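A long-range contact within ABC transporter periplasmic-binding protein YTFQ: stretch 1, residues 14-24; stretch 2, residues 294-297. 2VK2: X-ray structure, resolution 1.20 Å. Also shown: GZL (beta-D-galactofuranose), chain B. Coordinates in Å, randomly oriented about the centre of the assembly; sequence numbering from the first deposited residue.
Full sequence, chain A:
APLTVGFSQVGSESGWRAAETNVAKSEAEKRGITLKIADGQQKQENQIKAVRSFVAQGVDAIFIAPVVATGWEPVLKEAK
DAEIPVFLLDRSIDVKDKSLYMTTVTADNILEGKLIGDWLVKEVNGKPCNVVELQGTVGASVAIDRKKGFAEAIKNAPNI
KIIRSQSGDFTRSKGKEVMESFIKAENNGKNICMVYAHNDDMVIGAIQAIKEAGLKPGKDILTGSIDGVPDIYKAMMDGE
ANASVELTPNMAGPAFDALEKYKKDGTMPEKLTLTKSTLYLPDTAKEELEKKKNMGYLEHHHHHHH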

ATOM      1  N   SER A  14       2.964  -8.441  -1.090  1.00  9.38           N
ATOM      2  CA  SER A  14       4.148  -7.585  -1.054  1.00  9.31           C
ATOM      3  C   SER A  14       4.917  -7.752   0.246  1.00  9.13           C
ATOM      4  O   SER A  14       4.384  -8.246   1.240  1.00  9.25           O
ATOM      5  N   GLY A  15       6.177  -7.324   0.235  1.00  8.88           N
ATOM      6  CA  GLY A  15       6.996  -7.321   1.440  1.00  8.55           C
ATOM      7  C   GLY A  15       6.429  -6.397   2.498  1.00  8.32           C
ATOM      8  O   GLY A  15       6.578  -6.649   3.691  1.00  8.57           O
ATOM      9  N   TRP A  16       5.772  -5.324   2.065  1.00  7.89           N
ATOM     10  CA  TRP A  16       5.123  -4.419   3.000  1.00  7.86           C
ATOM     11  C   TRP A  16       4.012  -5.128   3.773  1.00  7.98           C
ATOM     12  O   TRP A  16       3.932  -5.001   4.992  1.00  8.02           O
ATOM     13  N   ARG A  17       3.156  -5.869   3.076  1.00  7.96           N
ATOM     14  CA  ARG A  17       2.042  -6.524   3.763  1.00  8.18           C
ATOM     15  C   ARG A  17       2.534  -7.627   4.693  1.00  8.37           C
ATOM     16  O   ARG A  17       1.975  -7.824   5.765  1.00  8.15           O
ATOM     17  N   ALA A  18       3.593  -8.323   4.295  1.00  8.47           N
ATOM     18  CA  ALA A  18       4.216  -9.312   5.170  1.00  8.63           C
ATOM     19  C   ALA A  18       4.683  -8.656   6.469  1.00  8.62           C
ATOM     20  O   ALA A  18       4.498  -9.211   7.552  1.00  8.62           O
ATOM     21  N   ALA A  19       5.280  -7.472   6.358  1.00  8.63           N
ATOM     22  CA  ALA A  19       5.696  -6.707   7.530  1.00  8.67           C
ATOM     23  C   ALA A  19       4.496  -6.251   8.362  1.00  8.66           C
ATOM     24  O   ALA A  19       4.544  -6.294   9.588  1.00  8.39           O
ATOM     25  N   GLU A  20       3.425  -5.814   7.700  1.00  8.50           N
ATOM     26  CA  GLU A  20       2.211  -5.413   8.413  1.00  8.45           C
ATOM     27  C   GLU A  20       1.663  -6.568   9.254  1.00  8.58           C
ATOM     28  O   GLU A  20       1.258  -6.371  10.399  1.00  8.02           O
ATOM     29  N   THR A  21       1.650  -7.764   8.675  1.00  8.56           N
ATOM     30  CA  THR A  21       1.227  -8.966   9.385  1.00  9.07           C
ATOM     31  C   THR A  21       2.138  -9.257  10.582  1.00  9.11           C
ATOM     32  O   THR A  21       1.653  -9.527  11.682  1.00  8.78           O
ATOM     33  N   ASN A  22       3.449  -9.188  10.373  1.00  9.31           N
ATOM     34  CA  ASN A  22       4.413  -9.395  11.459  1.00  9.72           C
ATOM     35  C   ASN A  22       4.190  -8.418  12.606  1.00  9.30           C
ATOM     36  O   ASN A  22       4.187  -8.804  13.776  1.00  9.14           O
ATOM     37  N   VAL A  23       4.001  -7.148  12.263  1.00  9.08           N
ATOM     38  CA  VAL A  23       3.802  -6.103  13.261  1.00  9.07           C
ATOM     39  C   VAL A  23       2.447  -6.240  13.969  1.00  8.97           C
ATOM     40  O   VAL A  23       2.341  -5.974  15.167  1.00  8.96           O
ATOM     41  N   ALA A  24       1.418  -6.669  13.241  1.00  8.70           N
ATOM     42  CA  ALA A  24       0.127  -6.955  13.864  1.00  8.61           C
ATOM     43  C   ALA A  24       0.295  -8.008  14.960  1.00  8.83           C
ATOM     44  O   ALA A  24      -0.240  -7.866  16.058  1.00  8.45           O
ATOM     45  N   ASN A 294      14.093  -3.744  11.994  1.00 23.52           N
ATOM     46  CA  ASN A 294      13.483  -3.337  13.267  1.00 23.47           C
ATOM     47  C   ASN A 294      12.087  -2.696  13.152  1.00 23.41           C
ATOM     48  O   ASN A 294      11.573  -2.162  14.138  1.00 23.54           O
ATOM     49  N   MET A 295      11.477  -2.752  11.968  0.50 23.05           N
ATOM     50  CA  MET A 295      10.145  -2.167  11.743  0.50 22.86           C
ATOM     51  C   MET A 295       9.128  -3.216  11.279  0.50 22.05           C
ATOM     52  O   MET A 295       8.059  -2.867  10.773  0.50 21.98           O
ATOM     53  N   GLY A 296       9.455  -4.493  11.463  1.00 21.17           N
ATOM     54  CA  GLY A 296       8.581  -5.594  11.055  1.00 20.35           C
ATOM     55  C   GLY A 296       9.105  -6.401   9.882  1.00 19.50           C
ATOM     56  O   GLY A 296       8.561  -7.460   9.566  1.00 19.50           O
ATOM     57  N   TYR A 297      10.159  -5.906   9.231  1.00 18.46           N
ATOM     58  CA  TYR A 297      10.754  -6.593   8.089  1.00 17.58           C
ATOM     59  C   TYR A 297      11.767  -7.634   8.551  1.00 17.81           C
ATOM     60  O   TYR A 297      11.592  -8.826   8.308  1.00 18.28           O
TER

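A short irregular segment near the end of the chain, M295 to Y297, lies against one side of the helix that begins at G15 in a small contact of 277 Å², in which one methyl-on-ring contact and close approaches to backbone oxygens are joined by a single hydrogen bond across the stretches. The backbones come closest at A19 and G296, whose CA atoms are 4.7 Å apart. A19, N22 and V23 point their CA-to-CB bonds toward the segment. The methyl of A19 sits over one face of the Y297 ring, its CB 3.7 Å from the ring centroid and 17° off the normal, a CH-pi contact. Y297 (chi1 -66°, m) starts away from the helix, but its ring returns along it: CE1 lies 3.5 Å from G15 O, and OH reaches to 3.3 Å from W16 CD1. N22 (chi1 m) donates from ND2 to G296 O at 3.0 Å, nearly straight at 171°; the same carbonyl oxygen also receives a CA-H...O contact from A19 CA at 3.6 Å. V23, chi1 t, sets CG2 3.5 Å from G296 CA and 3.4 Å from M295 O. Glycine is needed here: an ideal CB on G296 would fall 2.4 Å from V23 CG2, and at phi 110° it would also jam against the preceding carbonyl oxygen. The M295 side chain leaves sideways, and its CB stays 6.1 Å from V23 CG2.

S14 and R17 hydrogen-bond the bound galactofuranose. S14 (p) caps the helix, its OG accepting from R17 N at 3.1 Å, and OG also donates to GZL O2 at 2.9 Å. R17, pointing away from the segment, donates from NH2 to GZL O4 at 3.0 Å, while its NH1 forms a salt bridge with E20 OE1 at 3.0 Å. W16 (t) links the two regions, with GZL C6 over one ring face and Y297 OH approaching obliquely.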

ATOM      1  CB  SER A  14       3.732  -6.126  -1.204  1.00  9.45           C
ATOM      2  OG  SER A  14       3.160  -5.649  -0.002  1.00  9.63           O
ATOM      3  CB  TRP A  16       4.562  -3.171   2.304  1.00  7.66           C
ATOM      4  CG  TRP A  16       3.957  -2.253   3.305  1.00  7.61           C
ATOM      5  CD1 TRP A  16       4.587  -1.261   3.989  1.00  7.62           C
ATOM      6  CD2 TRP A  16       2.614  -2.296   3.805  1.00  7.18           C
ATOM      7  NE1 TRP A  16       3.717  -0.665   4.870  1.00  7.67           N
ATOM      8  CE2 TRP A  16       2.501  -1.288   4.779  1.00  7.43           C
ATOM      9  CE3 TRP A  16       1.494  -3.090   3.521  1.00  7.55           C
ATOM     10  CZ2 TRP A  16       1.311  -1.040   5.464  1.00  7.64           C
ATOM     11  CZ3 TRP A  16       0.311  -2.843   4.204  1.00  7.64           C
ATOM     12  CH2 TRP A  16       0.232  -1.832   5.165  1.00  7.67           C
ATOM     13  CB  ARG A  17       0.991  -7.071   2.796  1.00  8.39           C
ATOM     14  CG  ARG A  17      -0.281  -7.525   3.537  1.00  8.20           C
ATOM     15  CD  ARG A  17      -1.489  -7.695   2.632  1.00  8.06           C
ATOM     16  NE  ARG A  17      -1.836  -6.435   1.989  1.00  7.85           N
ATOM     17  CZ  ARG A  17      -2.503  -5.439   2.564  1.00  7.80           C
ATOM     18  NH1 ARG A  17      -2.961  -5.531   3.802  1.00  7.88           N
ATOM     19  NH2 ARG A  17      -2.712  -4.335   1.872  1.00  8.10           N
ATOM     20  CB  ALA A  18       5.379  -9.998   4.468  1.00  9.00           C
ATOM     21  CB  ALA A  19       6.545  -5.508   7.118  1.00  8.90           C
ATOM     22  CB  GLU A  20       1.133  -4.930   7.441  1.00  8.44           C
ATOM     23  CG  GLU A  20      -0.099  -4.352   8.129  1.00  8.62           C
ATOM     24  CD  GLU A  20      -1.307  -4.269   7.220  1.00  8.43           C
ATOM     25  OE1 GLU A  20      -1.530  -5.204   6.424  1.00  9.03           O
ATOM     26  OE2 GLU A  20      -2.035  -3.257   7.314  1.00  8.33           O
ATOM     27  CB  THR A  21       1.179 -10.173   8.427  1.00  9.19           C
ATOM     28  OG1 THR A  21       0.126  -9.974   7.472  1.00  9.67           O
ATOM     29  CG2 THR A  21       0.931 -11.472   9.184  1.00 10.14           C
ATOM     30  CB  ASN A  22       5.850  -9.235  10.949  1.00 10.20           C
ATOM     31  CG  ASN A  22       6.295 -10.375  10.049  1.00 12.11           C
ATOM     32  OD1 ASN A  22       5.732 -11.468  10.075  1.00 15.18           O
ATOM     33  ND2 ASN A  22       7.325 -10.121   9.250  1.00 14.16           N
ATOM     34  CB  VAL A  23       3.949  -4.702  12.638  1.00  9.20           C
ATOM     35  CG1 VAL A  23       3.594  -3.616  13.645  1.00 10.00           C
ATOM     36  CG2 VAL A  23       5.373  -4.516  12.122  1.00  9.46           C
ATOM     37  CB  ALA A  24      -0.877  -7.422  12.823  1.00  8.70           C
ATOM     38  CB  ASN A 294      14.416  -2.364  14.003  1.00 23.63           C
ATOM     39  CG  ASN A 294      15.858  -2.852  14.062  1.00 24.07           C
ATOM     40  OD1 ASN A 294      16.793  -2.060  13.939  1.00 24.90           O
ATOM     41  ND2 ASN A 294      16.043  -4.153  14.252  1.00 24.38           N
ATOM     42  CB  MET A 295      10.221  -1.028  10.715  0.50 22.88           C
ATOM     43  CG  MET A 295      10.915   0.229  11.221  0.50 23.18           C
ATOM     44  SD  MET A 295      11.169   1.468   9.931  0.50 23.21           S
ATOM     45  CE  MET A 295       9.488   1.750   9.403  0.50 23.20           C
ATOM     46  CB  TYR A 297      11.422  -5.588   7.149  1.00 16.48           C
ATOM     47  CG  TYR A 297      10.446  -4.652   6.473  1.00 15.34           C
ATOM     48  CD1 TYR A 297       9.729  -5.060   5.353  1.00 14.50           C
ATOM     49  CD2 TYR A 297      10.238  -3.363   6.953  1.00 14.73           C
ATOM     50  CE1 TYR A 297       8.830  -4.207   4.725  1.00 14.12           C
ATOM     51  CE2 TYR A 297       9.339  -2.500   6.332  1.00 14.35           C
ATOM     52  CZ  TYR A 297       8.641  -2.932   5.221  1.00 14.53           C
ATOM     53  OH  TYR A 297       7.752  -2.082   4.603  1.00 14.28           O
TER
HETATM   54  C6  GZL B1298      -1.036   0.121   1.493  0.50  7.98           C
HETATM   55  C5  GZL B1298      -1.536  -0.911   0.785  0.50  7.34           C
HETATM   56  C4  GZL B1298      -0.770  -1.642  -0.302  0.50  6.57           C
HETATM   57  C3  GZL B1298       0.721  -1.500  -0.442  0.50  7.04           C
HETATM   58  C2  GZL B1298       1.280  -2.690  -0.611  0.50  6.32           C
HETATM   59  O6  GZL B1298      -1.763   0.744   2.426  0.50  8.31           O
HETATM   60  O5  GZL B1298      -2.810  -1.273   0.972  0.50  5.34           O
HETATM   61  O4  GZL B1298      -0.948  -3.059  -0.165  0.50  6.19           O
HETATM   62  O3  GZL B1298       1.336  -0.322  -0.477  0.50  6.48           O
HETATM   63  C1  GZL B1298       0.260  -3.763  -0.476  0.50  6.17           C
HETATM   64  O2  GZL B1298       2.561  -2.983  -0.841  0.50  4.73           O
HETATM   65  O1  GZL B1298       0.099  -4.497  -1.685  0.50  6.43           O